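Local coordinates for protein MTH0777 (Methanothermobacter thermautotrophicus, PDB 1KJN) that is of unknown function but belongs to the DUF1890 family and folds as a Rossmann-like alpha/beta domain that occurs as a dimer, at residues A[9-14]-A[83-88]; A[105-110]-A[132-137]; A[39-44]-A[59-64]. All blocks are in the same frame, centred on the assembly; numbering follows the deposited sequence.

In the fold
All three contacts lie in one six-stranded parallel sheet, whose strand order 3-2-1-4-5-6 is that of a Rossmann-like fold. Contact 1 is central, pairing strands 8-12 and 81-86, where the order switches between the two halves of the sheet. Contact 3 joins strands 38-43 and 63-66 through helix 45-54; contact 2 joins strands 105-111 and 132-136 through helix 115-128. Their centres lie about 19 Å apart on opposite sides of the chain's centre, 11 and 9 Å from that of contact 1, so together they tie the core to both edges. Along the chain, contact 3 falls between the segments of contact 1, and contact 2 follows. Only contact 3 reaches the second subunit, through Ile59 and Tyr60.

Contact 1. Residues A[9-14]-A[83-88]; sequences ALMVLG and AGFVPN
Strands 8-12 and 81-86 run parallel at the middle of the Rossmann-like sheet, with Met11 opposite Ala83 and Val12 opposite Gly84. Ala83 is held by both its N and its O: the N donates to Leu10 O at 2.9 Å, and the O receives Val12 N at 2.7 Å, each bond nearly along the C=O axis. Its small methyl lies on the same face as Met11, which Thr28 of helix 21-34 touches. Phe85 N then continues the ladder to Val12 O at 2.9 Å, and that oxygen lies at the edge of Phe85's own ring. Phe85 CG stands anti to the carbonyl carbon (chi1 -78°), so the ring lies alongside Leu13, and Leu13 CD2 comes obliquely to within 3.5 Å of Phe85 CD1. A large flat side chain suits this place because it also reaches Gln21 and Thr28 of the covering helix and Ile109 of the next strand. On the other face the branched Val12 packs against Phe98 of helix 89-102. Met11, a selenomethionine, extends with CG anti to N and bends at its last torsion, making a Met-aromatic contact in which SE meets the ring edge 4.0 Å from Phe85 CE1.

Contact 2. Residues A[105-110]-A[132-137]; sequences ETLAII and EIIAAR
Segments 105-110 and 132-136 run parallel, their axes 10° apart, held by five backbone hydrogen bonds from Thr106 to Ala136. The straightest bonds are in the middle: Ala108 N donates to Glu132 O at 2.9 Å with an N-H...O angle of 172°, and Ala108 O accepts Ile134 N almost as straight. Ile110 N to Ile134 O is the shortest of the set at 2.7 Å.

The densest packing gathers round Ile134, on the face it shares with Leu107 and Ile109. Leu107 CG lies anti to the backbone N (chi1 172°), and its two torsions together bring CD1 over the neighbouring strand; there it rests 3.2 Å from Glu132 O and 4.1 Å from Ile134 CG1. Ile109 CG1 meets Ile134 CB at 4.2 Å, so beta-branched and leucine side chains fill this buried layer, with Phe152 of helix 143-153 over Leu107. On the other face Ile110 CD1 crosses obliquely to Ile133 CG2, while Leu121 and Ile125 of helix 115-128 cover Ile110.

The outer side is looser. Glu132, where the strand begins, bends at its second torsion so that its carboxylate runs outward, farther from strand 105-111, into an exposed position, as suits a charged residue; across the strands it is CB that packs, against Leu107 CD1, and Phe152 also touches the side chain. Ile133 and Ala135 remain partly exposed, the small methyl of Ala135 making an ordinary contact with Ile110 CB at 4.1 Å. This is the parallel strand pair of a beta-alpha-beta crossover, closed through helix 115-128 at the edge of a Rossmann-like sheet.

Contact 3. Residues A[39-44]-A[59-64]; sequences VTVTAN and IYTDEM
Asp62 has CG anti to its carbonyl carbon (chi1 -57°), which brings the carboxylate close to the start of strand 38-43, whereas Glu63 keeps CG anti to N (chi1 -173°) and stretches out alongside Thr40. Asp62 lies just before, and Glu63 at the start of, the second strand of a beta-alpha-beta unit, strand 38-43, helix 45-54, strand 63-66, at the edge of the Rossmann-like sheet. Asp62 OD2 takes Val39 N at 2.6 Å through its anti lone pair, with an N-H...O angle of 163°, filling a place that a strand carbonyl might otherwise take; its OD1 pairs with Lys33. Val39 O accepts twice, from Asp62 N at 3.0 Å and more loosely from Glu63 N at 3.3 Å. An alanine at Asp62 would lose both carboxylate oxygens, and would probably loosen the join at Val39 N and deprive Lys33 of a counter-charge. Parallel pairing follows, Val41 N donating to Glu63 O at 2.8 Å from above the carbonyl plane. Glu63 OE2 comes to 3.0 Å from Thr40 OG1 and forms a salt bridge with Arg38, so an extended acid suits this partly exposed edge. On the opposite face, apolar atoms meet: Met64, a selenomethionine, lays CG 3.7 Å from Val41 CB, and Thr61, crossing Val41 at about a right angle, sets CG2 3.6 Å from Val41 CG2.

Contact 1. Residues A[9-14]-A[83-88]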
loop_
_atom_site.group_PDB
_atom_site.type_symbol
_atom_site.label_atom_id
_atom_site.label_comp_id
_atom_site.label_asym_id
_atom_site.label_seq_id
_atom_site.Cartn_x
_atom_site.Cartn_y
_atom_site.Cartn_z
ATOM N N ALA A 9 14.070 -5.167 15.028
ATOM C CA ALA A 9 13.691 -6.117 14.006
ATOM C C ALA A 9 13.980 -5.535 12.634
ATOM O O ALA A 9 13.931 -4.318 12.435
ATOM C CB ALA A 9 12.234 -6.486 14.137
ATOM N N LEU A 10 14.398 -6.400 11.720
ATOM C CA LEU A 10 14.678 -5.971 10.353
ATOM C C LEU A 10 13.664 -6.656 9.452
ATOM O O LEU A 10 13.444 -7.870 9.552
ATOM C CB LEU A 10 16.100 -6.340 9.913
ATOM C CG LEU A 10 16.492 -5.969 8.478
ATOM C CD1 LEU A 10 16.491 -4.455 8.333
ATOM C CD2 LEU A 10 17.876 -6.548 8.140
HETATM N N MSE A 11 13.048 -5.857 8.586
HETATM C CA MSE A 11 12.038 -6.331 7.654
HETATM C C MSE A 11 12.540 -6.140 6.230
HETATM O O MSE A 11 12.815 -5.010 5.803
HETATM C CB MSE A 11 10.727 -5.564 7.876
HETATM C CG MSE A 11 9.588 -6.041 6.979
HETATM SE SE MSE A 11 7.849 -5.290 7.481
HETATM C CE MSE A 11 7.671 -6.158 9.194
ATOM N N VAL A 12 12.598 -7.236 5.482
ATOM C CA VAL A 12 13.105 -7.220 4.102
ATOM C C VAL A 12 11.965 -7.361 3.110
ATOM O O VAL A 12 11.144 -8.274 3.242
ATOM C CB VAL A 12 14.100 -8.381 3.872
ATOM C CG1 VAL A 12 14.653 -8.359 2.449
ATOM C CG2 VAL A 12 15.226 -8.302 4.896
ATOM N N LEU A 13 11.929 -6.472 2.115
ATOM C CA LEU A 13 10.873 -6.507 1.106
ATOM C C LEU A 13 11.384 -6.834 -0.295
ATOM O O LEU A 13 12.515 -6.495 -0.658
ATOM C CB LEU A 13 10.108 -5.174 1.063
ATOM C CG LEU A 13 9.641 -4.591 2.398
ATOM C CD1 LEU A 13 8.908 -3.272 2.145
ATOM C CD2 LEU A 13 8.737 -5.566 3.128
ATOM N N GLY A 14 10.518 -7.471 -1.078
ATOM C CA GLY A 14 10.855 -7.838 -2.439
ATOM C C GLY A 14 10.346 -6.800 -3.424
ATOM O O GLY A 14 9.767 -5.784 -3.015
ATOM N N ALA A 83 12.347 -10.549 9.391
ATOM C CA ALA A 83 11.168 -10.907 8.618
ATOM C C ALA A 83 11.391 -10.529 7.165
ATOM O O ALA A 83 11.834 -9.417 6.854
ATOM C CB ALA A 83 9.940 -10.224 9.173
ATOM N N GLY A 84 11.137 -11.484 6.284
ATOM C CA GLY A 84 11.307 -11.267 4.862
ATOM C C GLY A 84 10.110 -11.695 4.021
ATOM O O GLY A 84 9.617 -12.821 4.155
ATOM N N PHE A 85 9.617 -10.764 3.201
ATOM C CA PHE A 85 8.508 -11.016 2.288
ATOM C C PHE A 85 9.137 -11.629 1.064
ATOM O O PHE A 85 10.147 -11.125 0.559
ATOM C CB PHE A 85 7.773 -9.711 1.938
ATOM C CG PHE A 85 6.850 -9.259 3.015
ATOM C CD1 PHE A 85 7.338 -8.568 4.117
ATOM C CD2 PHE A 85 5.490 -9.550 2.942
ATOM C CE1 PHE A 85 6.486 -8.170 5.136
ATOM C CE2 PHE A 85 4.631 -9.159 3.956
ATOM C CZ PHE A 85 5.123 -8.464 5.061
ATOM N N VAL A 86 8.553 -12.720 0.588
ATOM C CA VAL A 86 9.130 -13.440 -0.542
ATOM C C VAL A 86 8.165 -13.738 -1.689
ATOM O O VAL A 86 7.442 -14.732 -1.667
ATOM C CB VAL A 86 9.753 -14.768 -0.038
ATOM C CG1 VAL A 86 10.610 -15.395 -1.121
ATOM C CG2 VAL A 86 10.587 -14.521 1.222
ATOM N N PRO A 87 8.068 -12.816 -2.651
ATOM C CA PRO A 87 7.191 -12.977 -3.822
ATOM C C PRO A 87 7.925 -13.728 -4.937
ATOM O O PRO A 87 7.318 -14.097 -5.947
ATOM C CB PRO A 87 6.936 -11.533 -4.288
ATOM C CG PRO A 87 7.430 -10.664 -3.181
ATOM C CD PRO A 87 8.526 -11.423 -2.512
ATOM N N ASN A 88 9.232 -13.928 -4.785
ATOM C CA ASN A 88 9.985 -14.602 -5.841
ATOM C C ASN A 88 11.410 -14.997 -5.456
ATOM O O ASN A 88 11.876 -14.671 -4.369
ATOM C CB ASN A 88 10.035 -13.693 -7.079
ATOM C CG ASN A 88 10.617 -12.323 -6.772
ATOM O OD1 ASN A 88 11.426 -12.171 -5.854
ATOM N ND2 ASN A 88 10.210 -11.322 -7.541
#

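Contact 2. Residues A[105-110]-A[132-137]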
loop_
_atom_site.group_PDB
_atom_site.type_symbol
_atom_site.label_atom_id
_atom_site.label_comp_id
_atom_site.label_asym_id
_atom_site.label_seq_id
_atom_site.Cartn_x
_atom_site.Cartn_y
_atom_site.Cartn_z
ATOM N N GLU A 105 16.086 -15.231 15.084
ATOM C CA GLU A 105 14.741 -15.736 14.806
ATOM C C GLU A 105 14.316 -15.102 13.487
ATOM O O GLU A 105 14.307 -13.882 13.350
ATOM C CB GLU A 105 13.760 -15.375 15.928
ATOM C CG GLU A 105 12.380 -15.974 15.707
ATOM C CD GLU A 105 11.437 -15.785 16.890
ATOM O OE1 GLU A 105 11.127 -14.628 17.245
ATOM O OE2 GLU A 105 10.986 -16.804 17.451
ATOM N N THR A 106 13.966 -15.943 12.525
ATOM C CA THR A 106 13.617 -15.474 11.195
ATOM C C THR A 106 12.244 -15.928 10.691
ATOM O O THR A 106 11.813 -17.051 10.955
ATOM C CB THR A 106 14.693 -15.955 10.204
ATOM O OG1 THR A 106 15.984 -15.515 10.660
ATOM C CG2 THR A 106 14.420 -15.423 8.798
ATOM N N LEU A 107 11.610 -15.071 9.892
ATOM C CA LEU A 107 10.296 -15.356 9.350
ATOM C C LEU A 107 10.195 -15.045 7.874
ATOM O O LEU A 107 10.528 -13.940 7.431
ATOM C CB LEU A 107 9.221 -14.566 10.106
ATOM C CG LEU A 107 7.809 -14.636 9.513
ATOM C CD1 LEU A 107 7.279 -16.064 9.574
ATOM C CD2 LEU A 107 6.868 -13.674 10.229
ATOM N N ALA A 108 9.736 -16.033 7.113
ATOM C CA ALA A 108 9.549 -15.867 5.683
ATOM C C ALA A 108 8.061 -15.798 5.421
ATOM O O ALA A 108 7.314 -16.645 5.909
ATOM C CB ALA A 108 10.133 -17.014 4.946
ATOM N N ILE A 109 7.633 -14.780 4.673
ATOM C CA ILE A 109 6.222 -14.607 4.316
ATOM C C ILE A 109 6.201 -14.755 2.787
ATOM O O ILE A 109 6.625 -13.863 2.031
ATOM C CB ILE A 109 5.696 -13.237 4.793
ATOM C CG1 ILE A 109 5.641 -13.227 6.328
ATOM C CG2 ILE A 109 4.307 -12.933 4.198
ATOM C CD1 ILE A 109 5.333 -11.882 6.958
ATOM N N ILE A 110 5.815 -15.950 2.364
ATOM C CA ILE A 110 5.781 -16.334 0.965
ATOM C C ILE A 110 4.410 -16.204 0.336
ATOM O O ILE A 110 3.428 -16.708 0.874
ATOM C CB ILE A 110 6.295 -17.776 0.820
ATOM C CG1 ILE A 110 7.720 -17.851 1.390
ATOM C CG2 ILE A 110 6.190 -18.244 -0.636
ATOM C CD1 ILE A 110 8.337 -19.239 1.410
ATOM N N GLU A 132 10.734 -19.796 10.273
ATOM C CA GLU A 132 9.322 -20.084 10.393
ATOM C C GLU A 132 8.734 -19.548 9.077
ATOM O O GLU A 132 9.150 -18.492 8.585
ATOM C CB GLU A 132 8.741 -19.335 11.591
ATOM C CG GLU A 132 7.646 -20.096 12.326
ATOM C CD GLU A 132 8.201 -21.160 13.257
ATOM O OE1 GLU A 132 8.968 -20.808 14.184
ATOM O OE2 GLU A 132 7.863 -22.345 13.067
ATOM N N ILE A 133 7.785 -20.281 8.506
ATOM C CA ILE A 133 7.183 -19.917 7.231
ATOM C C ILE A 133 5.670 -19.658 7.223
ATOM O O ILE A 133 4.881 -20.427 7.790
ATOM C CB ILE A 133 7.473 -21.024 6.187
ATOM C CG1 ILE A 133 8.985 -21.203 6.015
ATOM C CG2 ILE A 133 6.807 -20.695 4.849
ATOM C CD1 ILE A 133 9.376 -22.401 5.173
ATOM N N ILE A 134 5.282 -18.555 6.589
ATOM C CA ILE A 134 3.870 -18.205 6.405
ATOM C C ILE A 134 3.712 -18.130 4.899
ATOM O O ILE A 134 4.423 -17.363 4.234
ATOM C CB ILE A 134 3.500 -16.829 6.998
ATOM C CG1 ILE A 134 3.403 -16.920 8.517
ATOM C CG2 ILE A 134 2.136 -16.367 6.453
ATOM C CD1 ILE A 134 3.164 -15.585 9.173
ATOM N N ALA A 135 2.830 -18.948 4.346
ATOM C CA ALA A 135 2.624 -18.937 2.907
ATOM C C ALA A 135 1.150 -18.877 2.530
ATOM O O ALA A 135 0.291 -19.425 3.230
ATOM C CB ALA A 135 3.288 -20.147 2.278
ATOM N N ALA A 136 0.853 -18.180 1.437
ATOM C CA ALA A 136 -0.525 -18.055 0.959
ATOM C C ALA A 136 -0.620 -17.581 -0.492
ATOM O O ALA A 136 0.227 -16.821 -0.982
ATOM C CB ALA A 136 -1.318 -17.124 1.867
ATOM N N ARG A 137 -1.646 -18.068 -1.175
ATOM C CA ARG A 137 -1.921 -17.705 -2.558
ATOM C C ARG A 137 -2.689 -16.381 -2.509
ATOM O O ARG A 137 -3.918 -16.362 -2.414
ATOM C CB ARG A 137 -2.772 -18.794 -3.233
ATOM C CG ARG A 137 -2.054 -20.130 -3.444
ATOM C CD ARG A 137 -3.017 -21.285 -3.801
ATOM N NE ARG A 137 -3.807 -21.715 -2.645
ATOM C CZ ARG A 137 -5.134 -21.664 -2.562
ATOM N NH1 ARG A 137 -5.862 -21.204 -3.578
ATOM N NH2 ARG A 137 -5.735 -22.041 -1.438
#

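Contact 3. Residues A[39-44]-A[59-64]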
loop_
_atom_site.group_PDB
_atom_site.type_symbol
_atom_site.label_atom_id
_atom_site.label_comp_id
_atom_site.label_asym_id
_atom_site.label_seq_id
_atom_site.Cartn_x
_atom_site.Cartn_y
_atom_site.Cartn_z
ATOM N N VAL A 39 11.487 -1.131 14.456
ATOM C CA VAL A 39 11.536 -1.816 13.171
ATOM C C VAL A 39 12.210 -1.075 12.049
ATOM O O VAL A 39 11.820 0.036 11.698
ATOM C CB VAL A 39 10.121 -2.184 12.639
ATOM C CG1 VAL A 39 10.245 -3.077 11.394
ATOM C CG2 VAL A 39 9.295 -2.874 13.712
ATOM N N THR A 40 13.162 -1.752 11.423
ATOM C CA THR A 40 13.856 -1.186 10.283
ATOM C C THR A 40 13.360 -1.908 9.038
ATOM O O THR A 40 13.289 -3.136 9.009
ATOM C CB THR A 40 15.377 -1.376 10.395
ATOM O OG1 THR A 40 15.884 -0.584 11.478
ATOM C CG2 THR A 40 16.072 -0.974 9.090
ATOM N N VAL A 41 12.986 -1.144 8.023
ATOM C CA VAL A 41 12.524 -1.712 6.758
ATOM C C VAL A 41 13.631 -1.515 5.715
ATOM O O VAL A 41 14.204 -0.416 5.601
ATOM C CB VAL A 41 11.238 -1.010 6.251
ATOM C CG1 VAL A 41 10.844 -1.555 4.888
ATOM C CG2 VAL A 41 10.081 -1.193 7.251
ATOM N N THR A 42 13.930 -2.560 4.952
ATOM C CA THR A 42 14.963 -2.451 3.922
ATOM C C THR A 42 14.437 -3.060 2.627
ATOM O O THR A 42 13.830 -4.131 2.646
ATOM C CB THR A 42 16.295 -3.140 4.358
ATOM O OG1 THR A 42 17.291 -2.938 3.348
ATOM C CG2 THR A 42 16.100 -4.649 4.582
ATOM N N ALA A 43 14.629 -2.348 1.516
ATOM C CA ALA A 43 14.143 -2.792 0.215
ATOM C C ALA A 43 14.684 -1.905 -0.915
ATOM O O ALA A 43 15.512 -1.014 -0.671
ATOM C CB ALA A 43 12.620 -2.762 0.205
ATOM N N ASN A 44 14.215 -2.169 -2.141
ATOM C CA ASN A 44 14.639 -1.425 -3.326
ATOM C C ASN A 44 13.962 -0.055 -3.334
ATOM O O ASN A 44 12.983 0.150 -2.630
ATOM C CB ASN A 44 14.400 -2.243 -4.637
ATOM C CG ASN A 44 12.916 -2.266 -5.116
ATOM O OD1 ASN A 44 12.020 -1.719 -4.474
ATOM N ND2 ASN A 44 12.679 -2.903 -6.276
ATOM N N ILE A 59 4.707 6.616 11.257
ATOM C CA ILE A 59 4.072 6.087 12.460
ATOM C C ILE A 59 4.213 4.579 12.657
ATOM O O ILE A 59 4.283 4.109 13.789
ATOM C CB ILE A 59 2.551 6.434 12.449
ATOM C CG1 ILE A 59 2.363 7.948 12.543
ATOM C CG2 ILE A 59 1.801 5.704 13.577
ATOM C CD1 ILE A 59 0.971 8.399 12.195
ATOM N N TYR A 60 4.258 3.827 11.561
ATOM C CA TYR A 60 4.330 2.364 11.629
ATOM C C TYR A 60 5.701 1.690 11.431
ATOM O O TYR A 60 5.821 0.465 11.517
ATOM C CB TYR A 60 3.294 1.785 10.677
ATOM C CG TYR A 60 1.884 2.271 10.962
ATOM C CD1 TYR A 60 1.248 1.963 12.164
ATOM C CD2 TYR A 60 1.159 2.983 10.004
ATOM C CE1 TYR A 60 -0.083 2.338 12.401
ATOM C CE2 TYR A 60 -0.178 3.370 10.241
ATOM C CZ TYR A 60 -0.788 3.034 11.433
ATOM O OH TYR A 60 -2.132 3.324 11.632
ATOM N N THR A 61 6.728 2.483 11.159
ATOM C CA THR A 61 8.089 1.964 10.993
ATOM C C THR A 61 9.021 2.970 11.651
ATOM O O THR A 61 8.657 4.129 11.835
ATOM C CB THR A 61 8.513 1.807 9.516
ATOM O OG1 THR A 61 8.572 3.100 8.904
ATOM C CG2 THR A 61 7.539 0.910 8.752
ATOM N N ASP A 62 10.236 2.549 11.967
ATOM C CA ASP A 62 11.164 3.448 12.635
ATOM C C ASP A 62 12.313 3.941 11.782
ATOM O O ASP A 62 12.757 5.091 11.901
ATOM C CB ASP A 62 11.690 2.765 13.895
ATOM C CG ASP A 62 10.565 2.354 14.819
ATOM O OD1 ASP A 62 9.889 3.257 15.344
ATOM O OD2 ASP A 62 10.318 1.139 14.976
ATOM N N GLU A 63 12.768 3.074 10.896
ATOM C CA GLU A 63 13.889 3.394 10.046
ATOM C C GLU A 63 13.744 2.656 8.721
ATOM O O GLU A 63 13.060 1.634 8.631
ATOM C CB GLU A 63 15.173 2.957 10.770
ATOM C CG GLU A 63 16.465 3.361 10.087
ATOM C CD GLU A 63 17.710 2.827 10.778
ATOM O OE1 GLU A 63 18.808 3.339 10.471
ATOM O OE2 GLU A 63 17.611 1.878 11.599
HETATM N N MSE A 64 14.390 3.188 7.694
HETATM C CA MSE A 64 14.376 2.585 6.372
HETATM C C MSE A 64 15.730 2.767 5.711
HETATM O O MSE A 64 16.281 3.858 5.746
HETATM C CB MSE A 64 13.292 3.203 5.515
HETATM C CG MSE A 64 11.939 2.599 5.781
HETATM SE SE MSE A 64 10.737 3.302 4.526
HETATM C CE MSE A 64 10.723 5.078 5.266
#